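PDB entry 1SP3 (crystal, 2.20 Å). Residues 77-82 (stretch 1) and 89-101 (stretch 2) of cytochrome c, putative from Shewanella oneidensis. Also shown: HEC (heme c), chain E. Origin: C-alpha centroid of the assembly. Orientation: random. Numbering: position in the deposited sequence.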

# COMPACT_ATOMS: atom_id res chain seq x y z
N CYS A 77 4.26 -11.89 0.10
CA CYS A 77 4.57 -10.64 -0.64
C CYS A 77 5.85 -9.94 -0.15
O CYS A 77 6.01 -8.73 -0.28
CB CYS A 77 3.35 -9.68 -0.65
SG CYS A 77 2.06 -10.49 -1.63
N HIS A 78 6.78 -10.73 0.37
CA HIS A 78 8.17 -10.28 0.58
C HIS A 78 9.07 -10.83 -0.54
O HIS A 78 8.98 -12.00 -0.89
CB HIS A 78 8.70 -10.77 1.96
CG HIS A 78 10.08 -10.33 2.28
ND1 HIS A 78 11.09 -11.24 2.54
CD2 HIS A 78 10.64 -9.08 2.37
CE1 HIS A 78 12.21 -10.57 2.82
NE2 HIS A 78 11.95 -9.27 2.77
N ALA A 79 9.97 -10.00 -1.07
CA ALA A 79 10.91 -10.43 -2.11
C ALA A 79 12.04 -11.32 -1.50
O ALA A 79 13.24 -11.10 -1.77
CB ALA A 79 11.51 -9.19 -2.85
N GLY A 80 11.62 -12.28 -0.66
CA GLY A 80 12.48 -13.15 0.08
C GLY A 80 11.90 -14.54 0.26
O GLY A 80 10.68 -14.79 -0.05
N TYR A 81 12.72 -15.47 0.82
CA TYR A 81 12.23 -16.82 1.11
C TYR A 81 12.42 -17.18 2.61
O TYR A 81 13.53 -17.25 3.04
CB TYR A 81 13.04 -17.88 0.32
CG TYR A 81 12.96 -17.75 -1.19
CD1 TYR A 81 14.13 -17.66 -1.96
CD2 TYR A 81 11.73 -17.82 -1.84
CE1 TYR A 81 14.04 -17.58 -3.38
CE2 TYR A 81 11.65 -17.74 -3.19
CZ TYR A 81 12.81 -17.62 -3.98
OH TYR A 81 12.68 -17.53 -5.37
N GLY A 82 11.36 -17.46 3.38
CA GLY A 82 11.56 -17.94 4.77
C GLY A 82 11.31 -16.96 5.91
O GLY A 82 11.51 -17.32 7.05
N ASP A 89 17.05 -13.99 8.94
CA ASP A 89 18.37 -13.47 8.71
C ASP A 89 18.41 -12.48 7.51
O ASP A 89 18.57 -12.91 6.40
CB ASP A 89 19.29 -14.65 8.41
CG ASP A 89 20.72 -14.22 8.23
OD1 ASP A 89 21.07 -13.00 8.42
OD2 ASP A 89 21.54 -15.04 7.87
N PHE A 90 18.26 -11.19 7.73
CA PHE A 90 18.30 -10.21 6.67
C PHE A 90 19.64 -10.07 5.95
O PHE A 90 19.74 -9.24 5.10
CB PHE A 90 17.76 -8.83 7.13
CG PHE A 90 16.29 -8.85 7.41
CD1 PHE A 90 15.80 -9.17 8.70
CD2 PHE A 90 15.36 -8.63 6.36
CE1 PHE A 90 14.39 -9.19 8.93
CE2 PHE A 90 13.95 -8.61 6.59
CZ PHE A 90 13.46 -8.94 7.86
N LYS A 91 20.67 -10.85 6.31
CA LYS A 91 21.99 -10.70 5.69
C LYS A 91 22.32 -11.89 4.83
O LYS A 91 23.34 -11.94 4.13
CB LYS A 91 23.11 -10.52 6.70
CG LYS A 91 22.96 -9.28 7.60
CD LYS A 91 22.88 -7.89 6.89
CE LYS A 91 23.83 -7.62 5.63
NZ LYS A 91 25.33 -8.02 5.58
N ASP A 92 21.40 -12.84 4.84
CA ASP A 92 21.57 -13.99 3.99
C ASP A 92 21.15 -13.79 2.51
O ASP A 92 19.93 -13.89 2.13
CB ASP A 92 20.81 -15.15 4.59
CG ASP A 92 21.15 -16.47 3.94
OD1 ASP A 92 21.79 -16.49 2.82
OD2 ASP A 92 20.73 -17.54 4.47
N LYS A 93 22.17 -13.67 1.66
CA LYS A 93 21.95 -13.45 0.21
C LYS A 93 21.21 -14.57 -0.48
O LYS A 93 20.47 -14.32 -1.43
CB LYS A 93 23.24 -13.07 -0.53
CG LYS A 93 23.76 -11.69 -0.13
CD LYS A 93 25.27 -11.79 0.16
CE LYS A 93 25.88 -10.50 0.68
NZ LYS A 93 26.69 -10.07 -0.45
N THR A 94 21.38 -15.81 -0.03
CA THR A 94 20.61 -16.88 -0.70
C THR A 94 19.09 -16.87 -0.45
O THR A 94 18.34 -17.68 -1.08
CB THR A 94 21.16 -18.29 -0.40
OG1 THR A 94 20.87 -18.56 0.96
CG2 THR A 94 22.69 -18.26 -0.39
N LYS A 95 18.64 -15.99 0.42
CA LYS A 95 17.20 -15.85 0.70
C LYS A 95 16.47 -14.77 -0.08
O LYS A 95 15.30 -14.50 0.17
CB LYS A 95 16.96 -15.61 2.21
CG LYS A 95 17.50 -16.76 3.10
CD LYS A 95 17.10 -18.13 2.55
CE LYS A 95 17.61 -19.30 3.47
NZ LYS A 95 16.93 -20.61 3.12
N VAL A 96 17.13 -14.14 -1.04
CA VAL A 96 16.43 -13.11 -1.84
C VAL A 96 15.61 -13.81 -2.85
O VAL A 96 16.02 -14.86 -3.30
CB VAL A 96 17.46 -12.18 -2.48
CG1 VAL A 96 16.81 -11.13 -3.39
CG2 VAL A 96 18.27 -11.57 -1.34
N ASP A 97 14.43 -13.27 -3.19
CA ASP A 97 13.65 -13.85 -4.26
C ASP A 97 13.93 -13.06 -5.55
O ASP A 97 13.53 -11.90 -5.67
CB ASP A 97 12.16 -13.85 -3.83
CG ASP A 97 11.22 -14.53 -4.88
OD1 ASP A 97 11.60 -14.67 -6.11
OD2 ASP A 97 10.06 -14.94 -4.55
N CYS A 98 14.70 -13.65 -6.45
CA CYS A 98 15.09 -13.06 -7.72
C CYS A 98 14.09 -13.31 -8.75
O CYS A 98 14.06 -12.59 -9.69
CB CYS A 98 16.40 -13.61 -8.29
SG CYS A 98 17.71 -13.29 -7.15
N LEU A 99 13.25 -14.31 -8.56
CA LEU A 99 12.26 -14.68 -9.58
C LEU A 99 10.96 -13.88 -9.59
O LEU A 99 10.31 -13.75 -10.67
CB LEU A 99 11.93 -16.16 -9.39
CG LEU A 99 13.19 -17.01 -9.39
CD1 LEU A 99 12.78 -18.44 -8.92
CD2 LEU A 99 13.90 -17.01 -10.80
N ILE A 100 10.54 -13.39 -8.42
CA ILE A 100 9.26 -12.74 -8.37
C ILE A 100 9.22 -11.48 -9.31
O ILE A 100 8.22 -11.24 -10.00
CB ILE A 100 8.82 -12.47 -6.92
CG1 ILE A 100 7.39 -11.87 -6.82
CG2 ILE A 100 9.80 -11.57 -6.22
CD1 ILE A 100 6.39 -12.92 -6.95
N CYS A 101 10.31 -10.73 -9.42
CA CYS A 101 10.27 -9.58 -10.33
C CYS A 101 10.69 -9.89 -11.74
O CYS A 101 10.45 -9.10 -12.63
CB CYS A 101 11.14 -8.44 -9.81
SG CYS A 101 10.51 -7.78 -8.21
FE HEC E . 16.43 -7.24 -10.56
CHA HEC E . 17.33 -5.17 -13.14
CHB HEC E . 19.05 -9.25 -11.44
CHC HEC E . 15.80 -9.07 -7.77
CHD HEC E . 13.61 -5.49 -9.93
NA HEC E . 17.90 -7.23 -12.06
C1A HEC E . 18.11 -6.26 -12.99
C2A HEC E . 19.29 -6.57 -13.81
C3A HEC E . 19.80 -7.69 -13.33
C4A HEC E . 18.93 -8.11 -12.20
CMA HEC E . 21.09 -8.41 -13.84
CAA HEC E . 19.86 -5.71 -14.97
CBA HEC E . 20.27 -4.30 -14.43
CGA HEC E . 21.24 -4.43 -13.27
O1A HEC E . 22.22 -5.17 -13.53
O2A HEC E . 21.07 -3.81 -12.13
NB HEC E . 17.25 -8.78 -9.80
C1B HEC E . 18.31 -9.49 -10.28
C2B HEC E . 18.60 -10.52 -9.33
C3B HEC E . 17.72 -10.45 -8.34
C4B HEC E . 16.84 -9.38 -8.61
CMB HEC E . 19.73 -11.59 -9.50
CAB HEC E . 17.67 -11.34 -7.05
CBB HEC E . 18.75 -11.51 -6.22
NC HEC E . 14.95 -7.26 -9.06
C1C HEC E . 14.86 -8.13 -8.03
C2C HEC E . 13.64 -7.87 -7.28
C3C HEC E . 13.01 -6.85 -7.87
C4C HEC E . 13.86 -6.45 -9.01
CMC HEC E . 13.23 -8.67 -6.04
CAC HEC E . 11.63 -6.17 -7.52
CBC HEC E . 11.16 -5.89 -6.29
ND HEC E . 15.63 -5.62 -11.39
C1D HEC E . 14.42 -5.06 -10.96
C2D HEC E . 14.13 -3.93 -11.76
C3D HEC E . 15.33 -3.81 -12.71
C4D HEC E . 16.17 -4.91 -12.44
CMD HEC E . 12.90 -2.95 -11.68
CAD HEC E . 15.55 -2.77 -13.81
CBD HEC E . 14.66 -3.23 -14.97
CGD HEC E . 14.60 -2.31 -16.17
O1D HEC E . 13.65 -2.48 -16.99
O2D HEC E . 15.49 -1.42 -16.29
O HOH W 1 14.96 -16.48 -6.68

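Asp97 serves both sides of this contact at once: its backbone joins the neighbouring stretch, its CB lies over the face of the Tyr81 ring, and its carboxylate caps the turn that leads into a helix. Asp97 CB sits 4.1 Å from the centroid of the Tyr81 ring, 22° off the ring normal, a CH-pi contact. With chi1 near 180° (t), the side chain places Asp97 OD1 2.8 Å from Ile100 N and 3.0 Å from Leu99 N, the second bond weak. Aspartate suits this place because its short side chain reaches forward to the amides of Leu99 and Ile100. Its OD2 is hydrogen-bonded elsewhere in the structure.

The backbones meet in a single beta bridge, Gly80 with Val96, their CA atoms 4.4 Å apart. Two hydrogen bonds flank it: Asp97 N gives to Ala79 O at 2.9 Å, nearly straight at 173°, and Tyr81 N gives to Lys95 O at 2.8 Å, more bent at 140°. Lys95 O also receives a CA-H...O contact from Gly80 CA at 3.1 Å. Glycine fits the centre of the bridge for a local reason: an ideal CB on Gly80 would point away from the partner stretch and come within 2.4 Å of His78 ND1.

Tyr81 gives up more surface to the other stretch than any other residue, 127 Å² of its own area. Its CB starts out sideways, but chi1 of -62° (m) carries the ring across stretch 2, with Tyr81 CE1 3.4 Å from Val96 O and Tyr81 OH 3.7 Å from Leu99 CD1. The phenol lets a buried ring end in a polar group: Tyr81 OH lies 3.1 Å from Asp97 OD1 and shares a 2.8 Å hydrogen bond with water 1. That water accepts from Cys98 N at 2.9 Å, so it links the tyrosine to the backbone of Cys98, which is bonded to this heme.

Small and apolar side chains occupy the heme side. Ala79 CB lies 4.5 Å from Ile100 CG2 and 3.7 Å from CMC of the heme, packing over both the isoleucine methyl and the heme methyl. Val96 points away from stretch 1, and Val96 CG1 comes within 3.5 Å of heme CBB; thus the bridge uses its backbone while its side chain packs on the cofactor. Cys98 SG and Cys101 SG bond covalently to heme CAB and CAC. The contact buries 433 Å² in all, and its rule is economical: backbone bonds set the register, and one aromatic ring covers the aspartate that caps the turn.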